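Local coordinates for protein 5-Carboxyvanillate Decarboxylase (Novosphingobium aromaticivorans, PDB 4QRN) that probably removes a carboxyl group from 5-carboxyvanillate, using a bound manganese ion in an active site of the amidohydrolase family, at residues 34-46 and 330-342. Residues are numbered along the deposited sequence; the frame is centred on the assembly and turned at random.
Sequences GYLRIATEEAFAT and RVMYAMDYPYQYV. With MN (manganese (II) ion), chain E; 1DF (4-hydroxy-3-methoxy-5-nitrobenzoic acid), chain F.
Ala43 CB meets the Tyr339 ring at its edge, 3.8 Å from CE2, while one face of that ring carries CM2 of the bound nitrobenzoate, 3.2 Å above the plane over its centre. The Tyr333 ring receives Ile38 O at its edge and Met335 N over one face; Pro338 CB covers one face of the Tyr337 ring. In the distorted TIM barrel of the amidohydrolase fold, first strand 38-44 meets the residues following last strand 331-332: Tyr333 O accepts Thr40 N (3.3 Å) on a lone pair in the carbonyl plane and Thr40 OG1 (2.8 Å) from above it. Glu41 OE2 and Asp336 OD1, 2.9 Å apart, both bind manganese with His210, their carboxylate planes 83° apart; Tyr208 and Ser311 hold Glu41 OE1, and His263 is the main outside polar partner of Asp336. With Glu42 bent at chi2 (-53°), its OE2 accepts Met335 N (2.9 Å) and Asp336 N (3.2 Å) on the syn side and Glu41 N on the anti side, each tilted about 24° from the carboxylate plane, whereas Tyr337 N reaches OE1 from above it. An alanine here is likely to leave those four buried N-H groups without their acceptor. One residue past Glu42, Ala43 N donates to Tyr337 O at 2.9 Å.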
loop_
_atom_site.group_PDB
_atom_site.type_symbol
_atom_site.label_atom_id
_atom_site.label_comp_id
_atom_site.label_asym_id
_atom_site.label_seq_id
_atom_site.Cartn_x
_atom_site.Cartn_y
_atom_site.Cartn_z
ATOM N N GLY A 34 -14.043 7.101 31.060
ATOM C CA GLY A 34 -13.468 8.432 30.911
ATOM C C GLY A 34 -13.633 9.017 29.522
ATOM O O GLY A 34 -13.153 10.128 29.270
ATOM N N TYR A 35 -14.308 8.293 28.630
ATOM C CA TYR A 35 -14.546 8.733 27.273
ATOM C C TYR A 35 -15.776 7.995 26.780
ATOM O O TYR A 35 -16.026 6.875 27.199
ATOM C CB TYR A 35 -13.342 8.441 26.349
ATOM C CG TYR A 35 -12.787 7.043 26.466
ATOM C CD1 TYR A 35 -13.349 5.960 25.777
ATOM C CD2 TYR A 35 -11.696 6.791 27.285
ATOM C CE1 TYR A 35 -12.833 4.683 25.922
ATOM C CE2 TYR A 35 -11.193 5.519 27.445
ATOM C CZ TYR A 35 -11.737 4.471 26.734
ATOM O OH TYR A 35 -11.208 3.205 26.899
ATOM N N LEU A 36 -16.508 8.621 25.866
ATOM C CA LEU A 36 -17.459 7.893 25.041
ATOM C C LEU A 36 -16.699 7.168 23.948
ATOM O O LEU A 36 -15.628 7.626 23.527
ATOM C CB LEU A 36 -18.461 8.847 24.389
ATOM C CG LEU A 36 -19.323 9.665 25.331
ATOM C CD1 LEU A 36 -20.213 10.597 24.512
ATOM C CD2 LEU A 36 -20.165 8.774 26.231
ATOM N N ARG A 37 -17.235 6.047 23.484
ATOM C CA ARG A 37 -16.681 5.366 22.321
ATOM C C ARG A 37 -17.526 5.756 21.110
ATOM O O ARG A 37 -18.687 5.340 21.009
ATOM C CB ARG A 37 -16.650 3.860 22.504
ATOM C CG ARG A 37 -15.860 3.411 23.733
ATOM C CD ARG A 37 -15.666 1.912 23.743
ATOM N NE ARG A 37 -15.116 1.378 24.982
ATOM C CZ ARG A 37 -15.831 1.119 26.071
ATOM N NH1 ARG A 37 -17.139 1.373 26.100
ATOM N NH2 ARG A 37 -15.219 0.583 27.128
ATOM N N ILE A 38 -16.944 6.558 20.219
ATOM C CA ILE A 38 -17.610 7.008 18.999
ATOM C C ILE A 38 -16.949 6.292 17.823
ATOM O O ILE A 38 -15.758 6.512 17.549
ATOM C CB ILE A 38 -17.532 8.537 18.842
ATOM C CG1 ILE A 38 -18.171 9.217 20.080
ATOM C CG2 ILE A 38 -18.196 8.952 17.531
ATOM C CD1 ILE A 38 -18.165 10.738 20.049
ATOM N N ALA A 39 -17.697 5.411 17.163
ATOM C CA ALA A 39 -17.174 4.619 16.062
ATOM C C ALA A 39 -17.456 5.355 14.750
ATOM O O ALA A 39 -18.606 5.613 14.427
ATOM C CB ALA A 39 -17.829 3.252 16.073
ATOM N N THR A 40 -16.397 5.690 14.009
ATOM C CA THR A 40 -16.518 6.630 12.902
ATOM C C THR A 40 -16.516 6.041 11.482
ATOM O O THR A 40 -16.455 6.827 10.533
ATOM C CB THR A 40 -15.423 7.692 12.992
ATOM O OG1 THR A 40 -14.133 7.066 12.925
ATOM C CG2 THR A 40 -15.537 8.515 14.273
ATOM N N GLU A 41 -16.646 4.715 11.311
ATOM C CA GLU A 41 -16.726 4.155 9.962
ATOM C C GLU A 41 -17.642 2.926 9.941
ATOM O O GLU A 41 -17.203 1.801 9.727
ATOM C CB GLU A 41 -15.359 3.796 9.384
ATOM C CG GLU A 41 -15.429 3.562 7.849
ATOM C CD GLU A 41 -14.233 2.807 7.306
ATOM O OE1 GLU A 41 -13.119 3.345 7.384
ATOM O OE2 GLU A 41 -14.382 1.666 6.789
ATOM N N GLU A 42 -18.933 3.151 10.135
ATOM C CA GLU A 42 -19.891 2.071 10.409
ATOM C C GLU A 42 -20.872 1.992 9.248
ATOM O O GLU A 42 -21.315 3.007 8.730
ATOM C CB GLU A 42 -20.569 2.347 11.754
ATOM C CG GLU A 42 -19.564 2.816 12.829
ATOM C CD GLU A 42 -18.378 1.868 12.996
ATOM O OE1 GLU A 42 -18.624 0.659 13.187
ATOM O OE2 GLU A 42 -17.189 2.331 12.912
ATOM N N ALA A 43 -21.173 0.773 8.807
ATOM C CA ALA A 43 -21.851 0.574 7.535
ATOM C C ALA A 43 -23.286 0.061 7.689
ATOM O O ALA A 43 -23.598 -0.709 8.620
ATOM C CB ALA A 43 -21.070 -0.427 6.703
ATOM N N PHE A 44 -24.135 0.430 6.723
ATOM C CA PHE A 44 -25.457 -0.185 6.586
ATOM C C PHE A 44 -25.745 -0.374 5.105
ATOM O O PHE A 44 -25.052 0.181 4.243
ATOM C CB PHE A 44 -26.564 0.653 7.248
ATOM C CG PHE A 44 -26.890 1.897 6.494
ATOM C CD1 PHE A 44 -26.121 3.044 6.693
ATOM C CD2 PHE A 44 -27.930 1.935 5.578
ATOM C CE1 PHE A 44 -26.343 4.202 5.989
ATOM C CE2 PHE A 44 -28.177 3.131 4.843
ATOM C CZ PHE A 44 -27.377 4.259 5.065
ATOM N N ALA A 45 -26.764 -1.186 4.801
ATOM C CA ALA A 45 -27.198 -1.439 3.431
ATOM C C ALA A 45 -28.693 -1.233 3.338
ATOM O O ALA A 45 -29.388 -1.279 4.358
ATOM C CB ALA A 45 -26.869 -2.871 3.010
ATOM N N THR A 46 -29.187 -1.046 2.112
ATOM C CA THR A 46 -30.619 -1.162 1.872
ATOM C C THR A 46 -30.832 -2.363 0.956
ATOM O O THR A 46 -30.067 -2.629 0.028
ATOM C CB THR A 46 -31.250 0.112 1.276
ATOM O OG1 THR A 46 -30.869 0.256 -0.098
ATOM C CG2 THR A 46 -30.876 1.355 2.099
ATOM N N ARG A 330 -5.629 14.023 15.108
ATOM C CA ARG A 330 -6.077 13.768 13.740
ATOM C C ARG A 330 -6.323 12.287 13.477
ATOM O O ARG A 330 -6.500 11.895 12.323
ATOM C CB ARG A 330 -5.089 14.357 12.732
ATOM C CG ARG A 330 -4.911 15.853 12.914
ATOM C CD ARG A 330 -4.135 16.481 11.758
ATOM N NE ARG A 330 -4.915 16.568 10.525
ATOM C CZ ARG A 330 -5.803 17.520 10.255
ATOM N NH1 ARG A 330 -6.039 18.487 11.135
ATOM N NH2 ARG A 330 -6.451 17.513 9.110
ATOM N N VAL A 331 -6.372 11.479 14.540
ATOM C CA VAL A 331 -6.554 10.030 14.449
ATOM C C VAL A 331 -7.724 9.644 15.353
ATOM O O VAL A 331 -7.722 9.964 16.550
ATOM C CB VAL A 331 -5.268 9.281 14.864
ATOM C CG1 VAL A 331 -5.466 7.776 14.792
ATOM C CG2 VAL A 331 -4.091 9.747 14.015
ATOM N N MET A 332 -8.702 8.936 14.783
ATOM C CA MET A 332 -9.966 8.609 15.443
ATOM C C MET A 332 -10.216 7.114 15.441
ATOM O O MET A 332 -9.847 6.399 14.504
ATOM C CB MET A 332 -11.120 9.291 14.663
ATOM C CG MET A 332 -11.108 10.798 14.806
ATOM S SD MET A 332 -12.290 11.618 13.718
ATOM C CE MET A 332 -11.419 11.529 12.147
ATOM N N TYR A 333 -10.929 6.667 16.461
ATOM C CA TYR A 333 -11.406 5.308 16.540
ATOM C C TYR A 333 -12.531 5.045 15.537
ATOM O O TYR A 333 -13.432 5.869 15.356
ATOM C CB TYR A 333 -11.929 5.041 17.960
ATOM C CG TYR A 333 -12.595 3.682 18.094
ATOM C CD1 TYR A 333 -11.840 2.509 18.056
ATOM C CD2 TYR A 333 -13.970 3.565 18.207
ATOM C CE1 TYR A 333 -12.453 1.266 18.125
ATOM C CE2 TYR A 333 -14.584 2.337 18.269
ATOM C CZ TYR A 333 -13.830 1.180 18.214
ATOM O OH TYR A 333 -14.492 -0.027 18.274
ATOM N N ALA A 334 -12.492 3.857 14.929
ATOM C CA ALA A 334 -13.604 3.337 14.129
ATOM C C ALA A 334 -13.603 1.832 14.276
ATOM O O ALA A 334 -12.543 1.206 14.407
ATOM C CB ALA A 334 -13.465 3.704 12.656
ATOM N N MET A 335 -14.803 1.253 14.223
ATOM C CA MET A 335 -14.960 -0.190 14.329
ATOM C C MET A 335 -15.037 -0.914 12.961
ATOM O O MET A 335 -14.561 -2.036 12.839
ATOM C CB MET A 335 -16.198 -0.502 15.174
ATOM C CG MET A 335 -16.515 -1.974 15.263
ATOM S SD MET A 335 -17.923 -2.353 16.306
ATOM C CE MET A 335 -17.160 -2.453 17.920
ATOM N N ASP A 336 -15.678 -0.296 11.961
ATOM C CA ASP A 336 -15.967 -0.976 10.691
ATOM C C ASP A 336 -17.045 -2.047 10.923
ATOM O O ASP A 336 -17.063 -3.082 10.249
ATOM C CB ASP A 336 -14.684 -1.544 10.012
ATOM C CG ASP A 336 -14.524 -1.114 8.536
ATOM O OD1 ASP A 336 -15.548 -0.776 7.865
ATOM O OD2 ASP A 336 -13.353 -1.143 8.068
ATOM N N TYR A 337 -17.993 -1.774 11.817
ATOM C CA TYR A 337 -19.146 -2.666 11.955
ATOM C C TYR A 337 -19.926 -2.667 10.634
ATOM O O TYR A 337 -20.128 -1.606 10.056
ATOM C CB TYR A 337 -20.031 -2.138 13.052
ATOM C CG TYR A 337 -21.306 -2.914 13.275
ATOM C CD1 TYR A 337 -22.485 -2.591 12.594
ATOM C CD2 TYR A 337 -21.347 -3.960 14.199
ATOM C CE1 TYR A 337 -23.673 -3.261 12.840
ATOM C CE2 TYR A 337 -22.544 -4.655 14.449
ATOM C CZ TYR A 337 -23.701 -4.288 13.769
ATOM O OH TYR A 337 -24.908 -4.920 14.011
ATOM N N PRO A 338 -20.421 -3.823 10.161
ATOM C CA PRO A 338 -20.360 -5.155 10.775
ATOM C C PRO A 338 -19.265 -6.030 10.178
ATOM O O PRO A 338 -19.201 -7.219 10.513
ATOM C CB PRO A 338 -21.749 -5.713 10.457
ATOM C CG PRO A 338 -22.020 -5.202 9.065
ATOM C CD PRO A 338 -21.416 -3.791 9.063
ATOM N N TYR A 339 -18.452 -5.469 9.285
ATOM C CA TYR A 339 -17.387 -6.231 8.657
ATOM C C TYR A 339 -16.322 -6.697 9.634
ATOM O O TYR A 339 -15.661 -7.714 9.408
ATOM C CB TYR A 339 -16.754 -5.418 7.520
ATOM C CG TYR A 339 -17.783 -5.090 6.449
ATOM C CD1 TYR A 339 -18.197 -6.061 5.543
ATOM C CD2 TYR A 339 -18.344 -3.819 6.342
ATOM C CE1 TYR A 339 -19.157 -5.797 4.583
ATOM C CE2 TYR A 339 -19.325 -3.533 5.384
ATOM C CZ TYR A 339 -19.697 -4.530 4.496
ATOM O OH TYR A 339 -20.632 -4.289 3.533
ATOM N N GLN A 340 -16.129 -5.937 10.708
ATOM C CA GLN A 340 -15.128 -6.250 11.704
ATOM C C GLN A 340 -15.676 -5.912 13.095
ATOM O O GLN A 340 -15.252 -4.949 13.739
ATOM C CB GLN A 340 -13.824 -5.528 11.383
ATOM C CG GLN A 340 -12.640 -6.074 12.160
ATOM C CD GLN A 340 -11.318 -5.807 11.459
ATOM O OE1 GLN A 340 -11.272 -5.524 10.256
ATOM N NE2 GLN A 340 -10.230 -5.872 12.226
ATOM N N TYR A 341 -16.640 -6.713 13.539
ATOM C CA TYR A 341 -17.346 -6.508 14.803
ATOM C C TYR A 341 -16.739 -7.440 15.837
ATOM O O TYR A 341 -17.089 -8.611 15.893
ATOM C CB TYR A 341 -18.832 -6.830 14.589
ATOM C CG TYR A 341 -19.686 -6.771 15.832
ATOM C CD1 TYR A 341 -19.688 -5.651 16.661
ATOM C CD2 TYR A 341 -20.519 -7.827 16.169
ATOM C CE1 TYR A 341 -20.482 -5.577 17.792
ATOM C CE2 TYR A 341 -21.317 -7.778 17.302
ATOM C CZ TYR A 341 -21.295 -6.657 18.115
ATOM O OH TYR A 341 -22.071 -6.605 19.248
ATOM N N VAL A 342 -15.803 -6.931 16.627
ATOM C CA VAL A 342 -14.989 -7.790 17.487
ATOM C C VAL A 342 -14.851 -7.162 18.859
ATOM O O VAL A 342 -14.121 -6.196 19.051
ATOM C CB VAL A 342 -13.576 -8.023 16.889
ATOM C CG1 VAL A 342 -12.846 -9.068 17.711
ATOM C CG2 VAL A 342 -13.648 -8.396 15.390
HETATM MN MN MN E . -15.692 0.157 5.984
HETATM C C1 1DF F . -15.302 -5.054 3.939
HETATM C CO1 1DF F . -14.537 -4.244 4.730
HETATM C CO2 1DF F . -16.335 -4.482 3.164
HETATM C CM1 1DF F . -14.920 -2.862 4.785
HETATM C CM2 1DF F . -16.749 -3.180 3.362
HETATM O OM 1DF F . -17.775 -2.594 2.675
HETATM C CZ 1DF F . -16.118 -2.359 4.285
HETATM C CC 1DF F . -15.033 -6.507 3.807
HETATM C CV 1DF F . -18.278 -3.290 1.534
HETATM O O1 1DF F . -14.497 -7.118 4.822
HETATM O O2 1DF F . -15.346 -7.075 2.755
HETATM O O3 1DF F . -16.585 -1.191 4.618
HETATM N N 1DF F . -13.821 -1.935 5.224
HETATM O O11 1DF F . -13.940 -0.742 5.197
HETATM O O22 1DF F . -12.697 -2.452 5.474
HETATM O O HOH W 1 -17.557 0.948 6.815
#